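Local structure of PhnB-like domain-containing protein (Pseudomonas aeruginosa, 1U69) at residues A[56-60]-A[61-65]; A[119-123]-A[124-128]. The protein is of unknown function but has a PhnB-like domain of the glyoxalase clan and is a potential drug-resistance protein. One frame throughout, in Å; residues are numbered along the deposited sequence.

Contact 1: A[56-60]-A[61-65]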
ATOM      1  N   PHE A  56      -3.554 -16.484   0.906  1.00  9.48           N
ATOM      2  CA  PHE A  56      -2.701 -16.102  -0.210  1.00  9.31           C
ATOM      3  C   PHE A  56      -2.587 -14.596  -0.299  1.00  9.73           C
ATOM      4  O   PHE A  56      -3.306 -13.894   0.393  1.00 10.21           O
ATOM      5  CB  PHE A  56      -3.181 -16.733  -1.529  1.00  9.96           C
ATOM      6  CG  PHE A  56      -4.525 -16.224  -2.047  1.00  9.27           C
ATOM      7  CD1 PHE A  56      -4.586 -15.236  -3.024  1.00  8.97           C
ATOM      8  CD2 PHE A  56      -5.719 -16.792  -1.610  1.00  9.38           C
ATOM      9  CE1 PHE A  56      -5.821 -14.801  -3.519  1.00  8.90           C
ATOM     10  CE2 PHE A  56      -6.934 -16.377  -2.134  1.00 10.38           C
ATOM     11  CZ  PHE A  56      -6.976 -15.384  -3.077  1.00  9.12           C
ATOM     12  N   ARG A  57      -1.630 -14.111  -1.081  1.00  8.88           N
ATOM     13  CA  ARG A  57      -1.438 -12.674  -1.247  1.00  9.66           C
ATOM     14  C   ARG A  57      -1.384 -12.373  -2.712  1.00  9.89           C
ATOM     15  O   ARG A  57      -0.696 -13.077  -3.457  1.00  9.77           O
ATOM     16  CB  ARG A  57      -0.138 -12.212  -0.577  1.00 10.39           C
ATOM     17  CG  ARG A  57       0.050 -10.694  -0.515  1.00 12.78           C
ATOM     18  CD  ARG A  57       1.364 -10.275   0.118  1.00 16.80           C
ATOM     19  NE  ARG A  57       2.384 -11.208  -0.323  1.00 19.71           N
ATOM     20  CZ  ARG A  57       2.947 -12.150   0.439  1.00 21.27           C
ATOM     21  NH1 ARG A  57       2.669 -12.265   1.742  1.00 25.51           N
ATOM     22  NH2 ARG A  57       3.836 -12.958  -0.096  1.00 19.89           N
ATOM     23  N   VAL A  58      -2.107 -11.345  -3.152  1.00  9.03           N
ATOM     24  CA  VAL A  58      -2.008 -10.901  -4.541  1.00  9.61           C
ATOM     25  C   VAL A  58      -1.632  -9.430  -4.636  1.00  9.10           C
ATOM     26  O   VAL A  58      -2.412  -8.569  -4.292  1.00  8.37           O
ATOM     27  CB  VAL A  58      -3.304 -11.176  -5.383  1.00 10.47           C
ATOM     28  CG1 VAL A  58      -3.423 -12.644  -5.666  1.00 12.77           C
ATOM     29  CG2 VAL A  58      -4.561 -10.688  -4.702  1.00 12.50           C
HETATM   30  N   MSE A  59      -0.404  -9.159  -5.056  1.00  9.17           N
HETATM   31  CA  MSE A  59       0.048  -7.793  -5.302  1.00  8.74           C
HETATM   32  C   MSE A  59      -0.243  -6.848  -4.122  1.00  9.10           C
HETATM   33  O   MSE A  59      -0.777  -5.751  -4.310  1.00  9.55           O
HETATM   34  CB  MSE A  59      -0.586  -7.273  -6.594  1.00  8.60           C
HETATM   35  CG  MSE A  59      -0.085  -7.999  -7.829  1.00 10.60           C
HETATM   36 SE   MSE A  59      -1.133  -7.610  -9.406  1.00 16.09          SE
HETATM   37  CE  MSE A  59      -2.762  -8.691  -9.042  1.00 15.17           C
ATOM     38  N   GLY A  60       0.143  -7.275  -2.923  1.00  9.84           N
ATOM     39  CA  GLY A  60       0.052  -6.432  -1.736  1.00  9.68           C
ATOM     40  C   GLY A  60      -1.189  -6.653  -0.901  1.00  9.75           C
ATOM     41  O   GLY A  60      -1.281  -6.117   0.218  1.00 10.87           O
ATOM     42  N   ILE A  61      -2.133  -7.453  -1.415  1.00  8.56           N
ATOM     43  CA  ILE A  61      -3.422  -7.657  -0.759  1.00  8.00           C
ATOM     44  C   ILE A  61      -3.479  -9.035  -0.097  1.00  7.91           C
ATOM     45  O   ILE A  61      -3.377 -10.063  -0.787  1.00  7.09           O
ATOM     46  CB  ILE A  61      -4.602  -7.540  -1.773  1.00  8.21           C
ATOM     47  CG1 ILE A  61      -4.587  -6.195  -2.499  1.00  9.85           C
ATOM     48  CG2 ILE A  61      -5.926  -7.736  -1.067  1.00  8.20           C
ATOM     49  CD1 ILE A  61      -4.658  -5.002  -1.621  1.00  9.15           C
ATOM     50  N   PRO A  62      -3.669  -9.075   1.218  1.00  7.50           N
ATOM     51  CA  PRO A  62      -3.840 -10.351   1.919  1.00  7.56           C
ATOM     52  C   PRO A  62      -5.236 -10.920   1.674  1.00  7.72           C
ATOM     53  O   PRO A  62      -6.224 -10.198   1.853  1.00  7.69           O
ATOM     54  CB  PRO A  62      -3.656  -9.969   3.397  1.00  7.46           C
ATOM     55  CG  PRO A  62      -4.109  -8.531   3.471  1.00  7.78           C
ATOM     56  CD  PRO A  62      -3.721  -7.927   2.144  1.00  7.60           C
ATOM     57  N   CYS A  63      -5.305 -12.179   1.259  1.00  7.51           N
ATOM     58  CA  CYS A  63      -6.561 -12.813   0.888  1.00  8.12           C
ATOM     59  C   CYS A  63      -6.724 -14.157   1.558  1.00  8.14           C
ATOM     60  O   CYS A  63      -5.750 -14.762   2.010  1.00  8.06           O
ATOM     61  CB  CYS A  63      -6.649 -13.001  -0.620  1.00  8.16           C
ATOM     62  SG  CYS A  63      -6.549 -11.510  -1.614  1.00 10.04           S
ATOM     63  N   LEU A  64      -7.981 -14.594   1.629  1.00  8.45           N
ATOM     64  CA  LEU A  64      -8.357 -15.915   2.114  1.00  9.15           C
ATOM     65  C   LEU A  64      -9.360 -16.478   1.108  1.00  9.21           C
ATOM     66  O   LEU A  64     -10.346 -15.815   0.791  1.00  8.92           O
ATOM     67  CB  LEU A  64      -9.012 -15.794   3.498  1.00  9.92           C
ATOM     68  CG  LEU A  64      -9.254 -17.083   4.290  1.00 11.68           C
ATOM     69  CD1 LEU A  64      -7.928 -17.610   4.834  1.00 12.38           C
ATOM     70  CD2 LEU A  64     -10.255 -16.837   5.419  1.00 13.84           C
ATOM     71  N   GLY A  65      -9.085 -17.675   0.588  1.00  8.75           N
ATOM     72  CA  GLY A  65     -10.031 -18.401  -0.251  1.00  9.16           C
ATOM     73  C   GLY A  65     -10.784 -19.382   0.636  1.00  9.75           C
ATOM     74  O   GLY A  65     -10.160 -20.197   1.324  1.00  9.89           O
TER

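Contact 2: A[119-123]-A[124-128]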
ATOM      1  N   GLN A 119     -10.260  -6.079 -13.029  1.00  6.68           N
ATOM      2  CA  GLN A 119     -10.067  -4.982 -13.969  1.00  7.09           C
ATOM      3  C   GLN A 119      -8.569  -4.870 -14.237  1.00  7.57           C
ATOM      4  O   GLN A 119      -7.780  -4.758 -13.308  1.00  7.52           O
ATOM      5  CB  GLN A 119     -10.562  -3.660 -13.392  1.00  7.51           C
ATOM      6  CG  GLN A 119     -12.051  -3.594 -13.111  1.00  9.59           C
ATOM      7  CD  GLN A 119     -12.394  -2.290 -12.433  1.00  9.68           C
ATOM      8  OE1 GLN A 119     -12.142  -1.226 -13.003  1.00  8.69           O
ATOM      9  NE2 GLN A 119     -12.937  -2.351 -11.211  1.00  9.41           N
ATOM     10  N   ILE A 120      -8.174  -4.946 -15.506  1.00  8.80           N
ATOM     11  CA  ILE A 120      -6.798  -4.755 -15.899  1.00  9.49           C
ATOM     12  C   ILE A 120      -6.749  -3.359 -16.500  1.00  9.77           C
ATOM     13  O   ILE A 120      -7.172  -3.142 -17.634  1.00  9.33           O
ATOM     14  CB  ILE A 120      -6.330  -5.840 -16.900  1.00  9.79           C
ATOM     15  CG1 ILE A 120      -6.650  -7.260 -16.376  1.00  9.95           C
ATOM     16  CG2 ILE A 120      -4.851  -5.655 -17.198  1.00 10.36           C
ATOM     17  CD1 ILE A 120      -6.137  -7.584 -15.019  1.00 11.13           C
ATOM     18  N   THR A 121      -6.306  -2.414 -15.675  1.00  9.87           N
ATOM     19  CA  THR A 121      -6.513  -0.982 -15.890  1.00 10.79           C
ATOM     20  C   THR A 121      -5.183  -0.243 -15.987  1.00 11.31           C
ATOM     21  O   THR A 121      -4.537   0.015 -14.981  1.00 11.37           O
ATOM     22  CB  THR A 121      -7.329  -0.402 -14.719  1.00 10.95           C
ATOM     23  OG1 THR A 121      -8.547  -1.137 -14.568  1.00 10.55           O
ATOM     24  CG2 THR A 121      -7.769   1.038 -14.990  1.00 10.34           C
ATOM     25  N   PRO A 122      -4.762   0.104 -17.195  1.00 11.65           N
ATOM     26  CA  PRO A 122      -3.523   0.873 -17.345  1.00 11.59           C
ATOM     27  C   PRO A 122      -3.534   2.149 -16.500  1.00 11.99           C
ATOM     28  O   PRO A 122      -4.548   2.835 -16.456  1.00 11.73           O
ATOM     29  CB  PRO A 122      -3.509   1.188 -18.840  1.00 11.43           C
ATOM     30  CG  PRO A 122      -4.251   0.071 -19.443  1.00 11.63           C
ATOM     31  CD  PRO A 122      -5.375  -0.222 -18.491  1.00 11.55           C
ATOM     32  N   ARG A 123      -2.435   2.454 -15.805  1.00 12.55           N
ATOM     33  CA  ARG A 123      -2.373   3.691 -15.029  1.00 13.80           C
ATOM     34  C   ARG A 123      -2.664   4.918 -15.916  1.00 14.58           C
ATOM     35  O   ARG A 123      -3.217   5.907 -15.448  1.00 15.60           O
ATOM     36  CB  ARG A 123      -1.006   3.847 -14.353  1.00 14.21           C
ATOM     37  CG  ARG A 123      -0.843   3.002 -13.107  1.00 14.15           C
ATOM     38  CD  ARG A 123       0.158   3.574 -12.069  1.00 16.10           C
ATOM     39  NE  ARG A 123       0.302   2.706 -10.891  1.00 16.60           N
ATOM     40  CZ  ARG A 123       0.966   1.559 -10.893  1.00 14.42           C
ATOM     41  NH1 ARG A 123       1.547   1.123 -12.003  1.00 16.45           N
ATOM     42  NH2 ARG A 123       1.042   0.828  -9.794  1.00 13.94           N
ATOM     43  N   VAL A 124      -2.281   4.828 -17.184  1.00 15.90           N
ATOM     44  CA  VAL A 124      -2.556   5.878 -18.181  1.00 16.65           C
ATOM     45  C   VAL A 124      -4.061   6.213 -18.249  1.00 16.38           C
ATOM     46  O   VAL A 124      -4.453   7.386 -18.333  1.00 16.31           O
ATOM     47  CB  VAL A 124      -2.022   5.452 -19.592  1.00 17.06           C
ATOM     48  CG1 VAL A 124      -2.565   6.367 -20.705  1.00 18.52           C
ATOM     49  CG2 VAL A 124      -0.508   5.433 -19.610  1.00 18.66           C
ATOM     50  N   LEU A 125      -4.900   5.181 -18.198  1.00 16.16           N
ATOM     51  CA  LEU A 125      -6.349   5.347 -18.243  1.00 16.01           C
ATOM     52  C   LEU A 125      -6.896   5.987 -16.973  1.00 16.49           C
ATOM     53  O   LEU A 125      -7.692   6.921 -17.032  1.00 15.68           O
ATOM     54  CB  LEU A 125      -7.023   3.990 -18.480  1.00 15.98           C
ATOM     55  CG  LEU A 125      -8.550   3.961 -18.522  1.00 15.45           C
ATOM     56  CD1 LEU A 125      -9.078   4.942 -19.566  1.00 15.62           C
ATOM     57  CD2 LEU A 125      -9.014   2.545 -18.796  1.00 15.54           C
ATOM     58  N   SER A 126      -6.482   5.477 -15.811  1.00 16.41           N
ATOM     59  CA  SER A 126      -6.967   6.007 -14.536  1.00 17.89           C
ATOM     60  C   SER A 126      -6.657   7.495 -14.364  1.00 18.88           C
ATOM     61  O   SER A 126      -7.491   8.270 -13.895  1.00 19.52           O
ATOM     62  CB  SER A 126      -6.350   5.226 -13.382  1.00 17.85           C
ATOM     63  OG  SER A 126      -6.841   3.908 -13.405  1.00 18.36           O
ATOM     64  N   GLU A 127      -5.453   7.878 -14.741  1.00 20.72           N
ATOM     65  CA  GLU A 127      -5.031   9.269 -14.632  1.00 22.02           C
ATOM     66  C   GLU A 127      -5.767  10.170 -15.615  1.00 22.07           C
ATOM     67  O   GLU A 127      -6.107  11.298 -15.284  1.00 22.25           O
ATOM     68  CB  GLU A 127      -3.529   9.365 -14.831  1.00 22.63           C
ATOM     69  CG  GLU A 127      -2.758   8.663 -13.732  1.00 26.05           C
ATOM     70  CD  GLU A 127      -1.270   8.760 -13.936  1.00 30.22           C
ATOM     71  OE1 GLU A 127      -0.708   7.913 -14.673  1.00 33.31           O
ATOM     72  OE2 GLU A 127      -0.671   9.703 -13.370  1.00 34.00           O
ATOM     73  N   ALA A 128      -6.061   9.641 -16.799  1.00 21.97           N
ATOM     74  CA  ALA A 128      -6.801  10.379 -17.822  1.00 21.93           C
ATOM     75  C   ALA A 128      -8.210  10.742 -17.359  1.00 22.21           C
ATOM     76  O   ALA A 128      -8.627  11.879 -17.503  1.00 22.37           O
ATOM     77  CB  ALA A 128      -6.851   9.579 -19.115  1.00 21.51           C
TER
HETATM   78  O   HOH W   1      -4.810   2.067 -12.963  1.00 14.90           O

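Contact 1: A[56-60]-A[61-65]
Phe56 and Cys63 form an antiparallel hydrogen-bonded pair, as do Val58 and Ile61 nearer the turn, and the strands 56-58 and 61-65 run at 136° to one another as they leave the type I' turn from Val58 to Ile61. The far pair is closed by Phe56 N to Cys63 O (3.0 Å) and by Cys63 N to Phe56 O (2.8 Å). Next to the turn, Val58 N reaches Ile61 O at 3.0 Å and Ile61 N returns to Val58 O at 3.1 Å. Met59 and Gly60 take the two turn corners, both at positive phi; at the second a side chain would press on the carbonyl O of Met59, hence glycine. This beta hairpin with a two-residue turn supplies the last two strands of a beta-alpha-beta-beta-beta unit, the repeat of the glyoxalase fold, between strands 7-13 and 31-38.

On the face shared by Phe56, Val58, Ile61 and Cys63, the Phe56 ring swings across to its partner, its CG set between backbone N and carbonyl carbon (chi1 67°). Cys63 CB sits over that ring face, off-centre toward CZ (3.4 Å), in a CH-pi contact; its SG lies oblique to the ring and touches Val58 CG2 at 3.8 Å. Small, apolar cysteine suits this buried slot, which Phe80 of strand 78-84 also lines. At the ring edge, Gly65 N approaches Phe56 CE2 to 3.7 Å, where glycine brings no bulk. On the other face, Arg57 lays its CG beside Ile61 O (3.5 Å) before its chain bends away toward Arg123 of the third subunit.

Contact 2: A[119-123]-A[124-128]
Arg123 and Glu127 meet one helical turn apart, mainly through the Arg123 carbonyl. Arg123 O accepts a hydrogen bond from Glu127 N at 3.1 Å, nearly straight at the hydrogen (166°). Glu127 CG packs 3.3 Å from the same Arg123 O, and OE1 passes alongside Arg123 CB at 4.1 Å. The two charges stay apart, since the extended Arg123 side chain leads away from the helix to a salt bridge with Asp85 and another with Asp30 of the third subunit. Long, flexible arginine can thus begin a helix and still reach across the assembly.

Val124 follows directly on Arg123 and its side chain touches Glu156 of helix 152-159, while its own carbonyl O receives Ala128 N.

Leu125 N bonds to Pro122 O at 2.9 Å, and Leu125 CB rests 3.4 Å from the same oxygen. With CG anti to the backbone N (chi1 178°), the leucine carries its branches toward Ile150 and Ile155, a setting that suits a bulky apolar residue. Ser126 N adds a weak second bond to Pro122 O at 3.3 Å. On the strand side, Thr121 sets its CG2 methyl against Ser126 OG, and a water donates to Thr121 O and also bonds to Ser126 OG. Serine suits the place because its short hydroxyl can bond this water beside the end of the strand. Proline has no N-H to offer a neighbouring strand, so it suits the strand's end, while its carbonyl O takes amides of the first helical turn: this is a strand-to-helix junction, with Pro122 as N-cap residue where strand 117-122 leaves its mixed sheet.

Both contacts join elements that follow one another directly in the chain: contact 1 reverses it within one mixed sheet, and contact 2 turns it from strand to helix at the end of a strand of the other, both sheets having strand order 1-4-3-2. Contact 1 is largely buried, so paired backbone bonds and an apolar face dominate. Contact 2 is only partly buried and lies farther from the centre of the chain; carbonyls there serve successive helical amides, and water takes part. Their centres are about 21 Å apart, yet strand 78-84 packs against residues of both. Each also reaches the second subunit; Arg123 lies near Arg57 of the third subunit, and Asp30 of that subunit probably offsets the like charges.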